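Local coordinates for malonyl CoA:acyl carrier protein malonyltransferase (PDB 1NM2) that probably transfers malonyl groups from malonyl-CoA to holo-acyl carrier protein, supplying the malonyl-ACP used in fatty acid biosynthesis, at residues E129-T134 and G199-R204; A179-D184 and R190-L195; A272-C277 and R308-E313. One frame throughout, in Å; residues are numbered along the deposited sequence.

Overall arrangement
The three contacts sample an enzyme built from a large core with a parallel sheet and a smaller part with a mixed sheet. Contact 1 joins the end of helix 113-132 to the loop after strand 189-194, where the chain enters and leaves the smaller part, its loop reaching the acetate in the active site. Contact 2 is nested within that excursion, packing helix 175-183 on strand 189-194, its centre about 19 Å from that of contact 1. Contact 3 follows later, across the molecular centre, its centre about 35 Å from that of contact 1, and fastens helix 304-314 to the core sheet. Contacts 1 and 2 thus belong to the smaller part and its junction, contact 3 to the core.

Contact 1: residues E129-T134 and G199-R204; sequences EAAAVT and GAFHTR. With ACY (acetic acid), chain D.
Ala131, near the end of helix 113-132, rests on Gly199: its CB lies 3.8 Å from Gly199 N, and the two CA atoms are 4.7 Å apart, so close that a CB on the glycine would run into the Ala131 methyl. The same methyl reaches Phe201 CE2 at 4.4 Å, while Gly199 O sits above one face of the Phe201 ring, offset toward its rim. No hydrogen bond passes directly between the segments. Thr134 N and Thr134 OG1 both reach Ala131 O from the same face of its plane, the hydroxyl 39° out of it, so that one carbonyl oxygen is gripped twice where the helix ends. Thr136 links the segments from outside, since its OG1 bonds with both Thr134 OG1 and Ala200 N. Ala200 centres an inverse gamma turn, and its O receives Thr203 OG1 at 2.7 Å. This loop carries His202 into the active site of the alpha/beta hydrolase-like core, where NE2 is hydrogen-bonded to Ser98 OG, consistent with the Ser-His pair of this family. An acetate mimicking the malonyl group lies here, hydrogen-bonded to Ser98 OG and Arg123 NH1. His202 NE2 gives acetate OXT a weak, bent bond of 3.2 Å (131°), and the acetate methyl lies in the imidazole plane at its edge. With CG anti to the carbonyl carbon (chi1 -61°), the ring presents NE2 to the acetate and ND1 to Asn254 O. Replacing His202 by an alanine is likely to leave Ser98 OG without this partner and the acetate with fewer bonds. Its neighbour Phe201 brings CD1 obliquely to 3.7 Å from acetate O.

Contact 2: residues A179-D184 and R190-L195; sequences AALNED and RKVVPL
A helix laid against the edge strand of a mixed sheet is the setting here: helix 175-183 follows strand 168-172 and leads into strand 189-194, and Val192 of that strand faces back at the helix. Val192 supplies about half of the 147 Å² buried, and it meets the helix over a single turn, at Leu181 and Asn182. The chains come closest at Asn182 and Val192, whose CA atoms are 5.6 Å apart. Each branch of the valine has its own neighbour. CG1, anti to the backbone N (chi1 174°), faces Leu181 CD1 at 4.3 Å, a loose apolar touch. CG2 is turned to the helix backbone, 4.0 Å from Leu181 O and 4.1 Å from Asn182 CA. Asn182 comes alongside rather than head-on. With CG anti to the backbone N (chi1 -176°), its amide swings toward the strand and lays OD1 3.7 Å from Val192 CB, the two side chains sliding past each other in opposite directions. That oxygen makes no hydrogen bond across the contact. Lys191 and Val193, before and after Val192, turn their CB atoms away from the helix, leaving Val192 to touch the helix segment. Lys185 touches Val192 as well, and its NZ bonds to Asn182 O near the helix end, where a positive charge would probably be favourable. The strand itself is held by Leu142 and Ala140 of strand 136-143, with Arg190 and Lys191 facing Leu142 as a classic beta bulge. The unit is a beta-alpha-beta crossover that skips one strand, and with strand order 4-1-3-2 and helix 146-155 it gives the ferredoxin-like fold of the small subdomain in this family.

Contact 3: residues A272-C277 and R308-E313; sequences AIIEVC and RELVAE
Ile274 and Leu310 carry most of this contact, with Ala272 third. Ile274 stands on strand 272-275 with its CB toward helix 304-314, and its chain is extended: CG1 lies anti to the carbonyl carbon (chi1 -69°), and chi2 near 180° carries CD1 out to the helix. CG1 lies 3.8 Å from Leu310 CD2, and CD1, one atom farther along, lies 4.2 Å from the same methyl and 3.6 Å from Val311 CG2. The isoleucine thus reaches into the angle between two consecutive helix residues, sliding past Leu310 in the opposite direction and crossing Val311 at about a right angle. Leu310 points back at the strand. Its CG, anti to the backbone N, comes 4.2 Å from Ala272 CB, so the leucine lies against both strand residues whose CB atoms face the helix; Ile273, between them, turns the other way and touches Leu290. The nearest CA pair is Ala272 and Leu310, 7.6 Å apart, where the strand offers just a methyl. Helix and strand segment axes approach to 9.5 Å and run at 143°, nearer antiparallel than perpendicular, as the helix lies on one face of the parallel core sheet. Strand 272-275 sits between strands 3-7 and 294-297, and Leu310 also touches Lys294 and Leu296 of the latter, while Val311 meets Leu75 of helix 57-75. No hydrogen bond or ion pair spans the two segments: every contact is between aliphatic carbons, so the helix is held to the sheet here by the fit of buried hydrocarbon surfaces rather than by directional bonds.

Contact 1: residues E129-T134 and G199-R204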
loop_
_atom_site.group_PDB
_atom_site.type_symbol
_atom_site.label_atom_id
_atom_site.label_comp_id
_atom_site.label_asym_id
_atom_site.label_seq_id
_atom_site.Cartn_x
_atom_site.Cartn_y
_atom_site.Cartn_z
ATOM N N GLU A 129 -4.711 17.117 2.408
ATOM C CA GLU A 129 -4.923 18.503 1.999
ATOM C C GLU A 129 -5.606 18.601 0.634
ATOM O O GLU A 129 -6.504 19.423 0.435
ATOM C CB GLU A 129 -3.585 19.246 1.972
ATOM C CG GLU A 129 -2.971 19.418 3.346
ATOM C CD GLU A 129 -1.656 20.172 3.318
ATOM O OE1 GLU A 129 -1.248 20.675 4.382
ATOM O OE2 GLU A 129 -1.022 20.255 2.243
ATOM N N ALA A 130 -5.184 17.757 -0.301
ATOM C CA ALA A 130 -5.779 17.746 -1.631
ATOM C C ALA A 130 -7.249 17.334 -1.547
ATOM O O ALA A 130 -8.112 17.911 -2.208
ATOM C CB ALA A 130 -5.017 16.776 -2.528
ATOM N N ALA A 131 -7.527 16.325 -0.729
ATOM C CA ALA A 131 -8.885 15.824 -0.555
ATOM C C ALA A 131 -9.803 16.883 0.048
ATOM O O ALA A 131 -10.990 16.950 -0.287
ATOM C CB ALA A 131 -8.869 14.580 0.332
ATOM N N ALA A 132 -9.241 17.717 0.922
ATOM C CA ALA A 132 -9.990 18.777 1.601
ATOM C C ALA A 132 -10.543 19.867 0.685
ATOM O O ALA A 132 -11.633 20.391 0.921
ATOM C CB ALA A 132 -9.117 19.412 2.682
ATOM N N VAL A 133 -9.797 20.219 -0.353
ATOM C CA VAL A 133 -10.246 21.261 -1.267
ATOM C C VAL A 133 -11.305 20.728 -2.223
ATOM O O VAL A 133 -11.758 21.435 -3.122
ATOM C CB VAL A 133 -9.063 21.829 -2.092
ATOM C CG1 VAL A 133 -8.044 22.489 -1.165
ATOM C CG2 VAL A 133 -8.405 20.722 -2.882
ATOM N N THR A 134 -11.709 19.480 -2.006
ATOM C CA THR A 134 -12.690 18.831 -2.863
ATOM C C THR A 134 -13.664 17.957 -2.078
ATOM O O THR A 134 -13.418 17.611 -0.925
ATOM C CB THR A 134 -11.991 17.897 -3.874
ATOM O OG1 THR A 134 -11.541 16.713 -3.195
ATOM C CG2 THR A 134 -10.789 18.585 -4.500
ATOM N N GLY A 199 -10.652 11.214 0.267
ATOM C CA GLY A 199 -10.982 11.682 -1.065
ATOM C C GLY A 199 -10.685 10.722 -2.201
ATOM O O GLY A 199 -10.452 9.533 -1.989
ATOM N N ALA A 200 -10.708 11.256 -3.418
ATOM C CA ALA A 200 -10.454 10.469 -4.611
ATOM C C ALA A 200 -8.960 10.259 -4.828
ATOM O O ALA A 200 -8.366 10.850 -5.730
ATOM C CB ALA A 200 -11.072 11.160 -5.827
ATOM N N PHE A 201 -8.353 9.421 -3.991
ATOM C CA PHE A 201 -6.931 9.132 -4.123
ATOM C C PHE A 201 -6.751 8.421 -5.454
ATOM O O PHE A 201 -7.692 7.812 -5.964
ATOM C CB PHE A 201 -6.464 8.217 -2.987
ATOM C CG PHE A 201 -6.651 8.801 -1.615
ATOM C CD1 PHE A 201 -6.830 7.971 -0.514
ATOM C CD2 PHE A 201 -6.631 10.178 -1.417
ATOM C CE1 PHE A 201 -6.987 8.503 0.769
ATOM C CE2 PHE A 201 -6.785 10.720 -0.142
ATOM C CZ PHE A 201 -6.965 9.877 0.954
ATOM N N HIS A 202 -5.550 8.516 -6.015
ATOM C CA HIS A 202 -5.219 7.883 -7.282
ATOM C C HIS A 202 -6.018 8.373 -8.484
ATOM O O HIS A 202 -6.348 7.601 -9.385
ATOM C CB HIS A 202 -5.314 6.368 -7.126
ATOM C CG HIS A 202 -4.369 5.831 -6.096
ATOM N ND1 HIS A 202 -3.002 5.838 -6.274
ATOM C CD2 HIS A 202 -4.582 5.390 -4.834
ATOM C CE1 HIS A 202 -2.413 5.431 -5.163
ATOM N NE2 HIS A 202 -3.350 5.154 -4.273
ATOM N N THR A 203 -6.300 9.674 -8.486
ATOM C CA THR A 203 -7.014 10.342 -9.574
ATOM C C THR A 203 -6.396 11.735 -9.703
ATOM O O THR A 203 -5.596 12.155 -8.855
ATOM C CB THR A 203 -8.520 10.531 -9.278
ATOM O OG1 THR A 203 -8.684 11.560 -8.293
ATOM C CG2 THR A 203 -9.141 9.236 -8.784
ATOM N N ARG A 204 -6.775 12.450 -10.759
ATOM C CA ARG A 204 -6.265 13.794 -11.005
ATOM C C ARG A 204 -6.593 14.732 -9.848
ATOM O O ARG A 204 -6.007 15.814 -9.726
ATOM C CB ARG A 204 -6.871 14.365 -12.290
ATOM C CG ARG A 204 -8.362 14.657 -12.188
ATOM C CD ARG A 204 -8.847 15.489 -13.370
ATOM N NE ARG A 204 -10.229 15.927 -13.192
ATOM C CZ ARG A 204 -11.269 15.102 -13.121
ATOM N NH1 ARG A 204 -11.085 13.790 -13.216
ATOM N NH2 ARG A 204 -12.493 15.587 -12.947
HETATM C C ACY D . -3.690 5.609 -0.666
HETATM O O ACY D . -3.990 5.861 0.574
HETATM O OXT ACY D . -2.660 6.007 -1.308
HETATM C CH3 ACY D . -4.711 4.733 -1.375
#

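Contact 2: residues A179-D184 and R190-L195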
loop_
_atom_site.group_PDB
_atom_site.type_symbol
_atom_site.label_atom_id
_atom_site.label_comp_id
_atom_site.label_asym_id
_atom_site.label_seq_id
_atom_site.Cartn_x
_atom_site.Cartn_y
_atom_site.Cartn_z
ATOM N N ALA A 179 -22.304 9.051 -6.231
ATOM C CA ALA A 179 -23.719 8.860 -5.923
ATOM C C ALA A 179 -24.450 8.429 -7.196
ATOM O O ALA A 179 -25.337 7.577 -7.157
ATOM C CB ALA A 179 -24.316 10.153 -5.380
ATOM N N ALA A 180 -24.071 9.014 -8.326
ATOM C CA ALA A 180 -24.694 8.660 -9.601
ATOM C C ALA A 180 -24.360 7.215 -9.944
ATOM O O ALA A 180 -25.154 6.515 -10.577
ATOM C CB ALA A 180 -24.201 9.587 -10.712
ATOM N N LEU A 181 -23.182 6.770 -9.510
ATOM C CA LEU A 181 -22.723 5.408 -9.771
ATOM C C LEU A 181 -23.551 4.412 -8.974
ATOM O O LEU A 181 -23.845 3.314 -9.446
ATOM C CB LEU A 181 -21.249 5.261 -9.377
ATOM C CG LEU A 181 -20.339 4.329 -10.187
ATOM C CD1 LEU A 181 -19.190 3.883 -9.290
ATOM C CD2 LEU A 181 -21.101 3.120 -10.700
ATOM N N ASN A 182 -23.925 4.799 -7.760
ATOM C CA ASN A 182 -24.717 3.922 -6.905
ATOM C C ASN A 182 -26.159 3.834 -7.379
ATOM O O ASN A 182 -26.807 2.795 -7.239
ATOM C CB ASN A 182 -24.682 4.419 -5.458
ATOM C CG ASN A 182 -25.405 3.489 -4.512
ATOM O OD1 ASN A 182 -25.199 2.277 -4.546
ATOM N ND2 ASN A 182 -26.255 4.048 -3.656
ATOM N N GLU A 183 -26.662 4.933 -7.931
ATOM C CA GLU A 183 -28.030 4.983 -8.425
ATOM C C GLU A 183 -28.125 4.282 -9.775
ATOM O O GLU A 183 -29.133 3.649 -10.091
ATOM C CB GLU A 183 -28.490 6.443 -8.525
ATOM C CG GLU A 183 -28.759 7.076 -7.156
ATOM C CD GLU A 183 -28.858 8.593 -7.194
ATOM O OE1 GLU A 183 -29.657 9.132 -7.992
ATOM O OE2 GLU A 183 -28.134 9.250 -6.414
ATOM N N ASP A 184 -27.067 4.398 -10.567
ATOM C CA ASP A 184 -27.011 3.755 -11.871
ATOM C C ASP A 184 -25.753 2.890 -11.888
ATOM O O ASP A 184 -24.702 3.294 -12.393
ATOM C CB ASP A 184 -26.972 4.806 -12.982
ATOM C CG ASP A 184 -26.742 4.198 -14.354
ATOM O OD1 ASP A 184 -27.058 3.002 -14.549
ATOM O OD2 ASP A 184 -26.253 4.924 -15.244
ATOM N N ARG A 190 -23.641 -5.579 -7.621
ATOM C CA ARG A 190 -24.645 -5.684 -6.568
ATOM C C ARG A 190 -24.595 -4.492 -5.625
ATOM O O ARG A 190 -25.630 -3.970 -5.202
ATOM C CB ARG A 190 -24.415 -6.942 -5.729
ATOM C CG ARG A 190 -24.326 -8.237 -6.504
ATOM C CD ARG A 190 -24.142 -9.398 -5.549
ATOM N NE ARG A 190 -22.903 -9.298 -4.781
ATOM C CZ ARG A 190 -21.708 -9.663 -5.239
ATOM N NH1 ARG A 190 -21.586 -10.156 -6.467
ATOM N NH2 ARG A 190 -20.635 -9.546 -4.464
ATOM N N LYS A 191 -23.384 -4.055 -5.307
ATOM C CA LYS A 191 -23.218 -2.973 -4.355
ATOM C C LYS A 191 -22.057 -2.049 -4.691
ATOM O O LYS A 191 -21.034 -2.476 -5.225
ATOM C CB LYS A 191 -22.991 -3.599 -2.977
ATOM C CG LYS A 191 -23.596 -2.889 -1.786
ATOM C CD LYS A 191 -23.385 -3.758 -0.546
ATOM C CE LYS A 191 -23.879 -3.100 0.734
ATOM N NZ LYS A 191 -23.626 -3.991 1.906
ATOM N N VAL A 192 -22.236 -0.772 -4.379
ATOM C CA VAL A 192 -21.201 0.229 -4.581
ATOM C C VAL A 192 -20.924 0.711 -3.163
ATOM O O VAL A 192 -21.666 1.523 -2.608
ATOM C CB VAL A 192 -21.699 1.380 -5.471
ATOM C CG1 VAL A 192 -20.645 2.478 -5.552
ATOM C CG2 VAL A 192 -21.992 0.847 -6.869
ATOM N N VAL A 193 -19.860 0.183 -2.574
ATOM C CA VAL A 193 -19.511 0.506 -1.199
ATOM C C VAL A 193 -18.450 1.580 -1.037
ATOM O O VAL A 193 -17.306 1.412 -1.461
ATOM C CB VAL A 193 -19.047 -0.764 -0.453
ATOM C CG1 VAL A 193 -18.865 -0.466 1.030
ATOM C CG2 VAL A 193 -20.058 -1.875 -0.663
ATOM N N PRO A 194 -18.819 2.704 -0.410
ATOM C CA PRO A 194 -17.869 3.799 -0.197
ATOM C C PRO A 194 -16.766 3.397 0.777
ATOM O O PRO A 194 -17.033 2.792 1.814
ATOM C CB PRO A 194 -18.755 4.931 0.335
ATOM C CG PRO A 194 -19.874 4.208 1.012
ATOM C CD PRO A 194 -20.167 3.074 0.057
ATOM N N LEU A 195 -15.528 3.722 0.421
ATOM C CA LEU A 195 -14.367 3.403 1.243
ATOM C C LEU A 195 -14.138 4.473 2.304
ATOM O O LEU A 195 -14.554 5.624 2.141
ATOM C CB LEU A 195 -13.111 3.274 0.372
ATOM C CG LEU A 195 -12.931 1.991 -0.449
ATOM C CD1 LEU A 195 -14.099 1.792 -1.387
ATOM C CD2 LEU A 195 -11.637 2.078 -1.240
#

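Contact 3: residues A272-C277 and R308-E313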
loop_
_atom_site.group_PDB
_atom_site.type_symbol
_atom_site.label_atom_id
_atom_site.label_comp_id
_atom_site.label_asym_id
_atom_site.label_seq_id
_atom_site.Cartn_x
_atom_site.Cartn_y
_atom_site.Cartn_z
ATOM N N ALA A 272 6.040 -18.235 -3.430
ATOM C CA ALA A 272 5.593 -17.871 -2.093
ATOM C C ALA A 272 5.531 -16.356 -1.928
ATOM O O ALA A 272 6.359 -15.630 -2.477
ATOM C CB ALA A 272 6.527 -18.467 -1.049
ATOM N N ILE A 273 4.539 -15.895 -1.175
ATOM C CA ILE A 273 4.359 -14.473 -0.900
ATOM C C ILE A 273 4.130 -14.249 0.588
ATOM O O ILE A 273 3.280 -14.897 1.208
ATOM C CB ILE A 273 3.139 -13.880 -1.645
ATOM C CG1 ILE A 273 3.396 -13.854 -3.152
ATOM C CG2 ILE A 273 2.855 -12.464 -1.138
ATOM C CD1 ILE A 273 2.214 -13.329 -3.959
ATOM N N ILE A 274 4.908 -13.336 1.154
ATOM C CA ILE A 274 4.782 -12.978 2.556
ATOM C C ILE A 274 4.389 -11.505 2.583
ATOM O O ILE A 274 5.050 -10.668 1.968
ATOM C CB ILE A 274 6.117 -13.165 3.315
ATOM C CG1 ILE A 274 6.452 -14.653 3.421
ATOM C CG2 ILE A 274 6.019 -12.543 4.705
ATOM C CD1 ILE A 274 7.778 -14.939 4.091
ATOM N N GLU A 275 3.291 -11.201 3.262
ATOM C CA GLU A 275 2.819 -9.828 3.385
ATOM C C GLU A 275 3.211 -9.328 4.778
ATOM O O GLU A 275 2.867 -9.949 5.784
ATOM C CB GLU A 275 1.298 -9.791 3.205
ATOM C CG GLU A 275 0.640 -8.456 3.517
ATOM C CD GLU A 275 -0.869 -8.496 3.334
ATOM O OE1 GLU A 275 -1.467 -9.588 3.495
ATOM O OE2 GLU A 275 -1.455 -7.436 3.043
ATOM N N VAL A 276 3.942 -8.220 4.844
ATOM C CA VAL A 276 4.366 -7.698 6.138
ATOM C C VAL A 276 3.191 -7.152 6.943
ATOM O O VAL A 276 2.067 -7.076 6.450
ATOM C CB VAL A 276 5.455 -6.596 5.983
ATOM C CG1 VAL A 276 6.687 -7.197 5.312
ATOM C CG2 VAL A 276 4.913 -5.413 5.159
ATOM N N CYS A 277 3.455 -6.785 8.191
ATOM C CA CYS A 277 2.419 -6.262 9.071
ATOM C C CYS A 277 1.929 -4.893 8.613
ATOM O O CYS A 277 2.725 -4.031 8.239
ATOM C CB CYS A 277 2.961 -6.165 10.501
ATOM S SG CYS A 277 1.801 -5.469 11.689
ATOM N N ARG A 308 9.722 -17.502 8.945
ATOM C CA ARG A 308 11.124 -17.874 8.773
ATOM C C ARG A 308 11.243 -19.190 8.006
ATOM O O ARG A 308 12.124 -19.347 7.158
ATOM C CB ARG A 308 11.815 -18.022 10.129
ATOM C CG ARG A 308 11.738 -16.806 11.032
ATOM C CD ARG A 308 12.317 -17.144 12.404
ATOM N NE ARG A 308 11.947 -16.165 13.427
ATOM C CZ ARG A 308 12.391 -14.914 13.464
ATOM N NH1 ARG A 308 13.230 -14.478 12.533
ATOM N NH2 ARG A 308 11.989 -14.096 14.427
ATOM N N GLU A 309 10.358 -20.137 8.308
ATOM C CA GLU A 309 10.379 -21.429 7.629
ATOM C C GLU A 309 10.105 -21.224 6.145
ATOM O O GLU A 309 10.774 -21.804 5.286
ATOM C CB GLU A 309 9.313 -22.362 8.205
ATOM C CG GLU A 309 9.335 -22.484 9.716
ATOM C CD GLU A 309 8.254 -23.412 10.232
ATOM O OE1 GLU A 309 7.077 -23.245 9.837
ATOM O OE2 GLU A 309 8.581 -24.309 11.037
ATOM N N LEU A 310 9.113 -20.391 5.851
ATOM C CA LEU A 310 8.742 -20.110 4.475
ATOM C C LEU A 310 9.901 -19.424 3.758
ATOM O O LEU A 310 10.207 -19.740 2.608
ATOM C CB LEU A 310 7.497 -19.226 4.442
ATOM C CG LEU A 310 6.749 -19.159 3.108
ATOM C CD1 LEU A 310 6.413 -20.572 2.632
ATOM C CD2 LEU A 310 5.480 -18.333 3.283
ATOM N N VAL A 311 10.545 -18.482 4.441
ATOM C CA VAL A 311 11.677 -17.781 3.855
ATOM C C VAL A 311 12.774 -18.787 3.515
ATOM O O VAL A 311 13.242 -18.846 2.383
ATOM C CB VAL A 311 12.250 -16.713 4.823
ATOM C CG1 VAL A 311 13.558 -16.166 4.287
ATOM C CG2 VAL A 311 11.257 -15.580 4.986
ATOM N N ALA A 312 13.163 -19.590 4.498
ATOM C CA ALA A 312 14.210 -20.586 4.309
ATOM C C ALA A 312 14.008 -21.496 3.093
ATOM O O ALA A 312 14.948 -21.743 2.338
ATOM C CB ALA A 312 14.347 -21.434 5.572
ATOM N N GLU A 313 12.790 -21.994 2.896
ATOM C CA GLU A 313 12.536 -22.895 1.776
ATOM C C GLU A 313 12.271 -22.223 0.429
ATOM O O GLU A 313 12.125 -22.906 -0.584
ATOM C CB GLU A 313 11.379 -23.840 2.108
ATOM C CG GLU A 313 10.047 -23.161 2.332
ATOM C CD GLU A 313 8.897 -24.153 2.397
ATOM O OE1 GLU A 313 8.678 -24.871 1.397
ATOM O OE2 GLU A 313 8.212 -24.215 3.444
#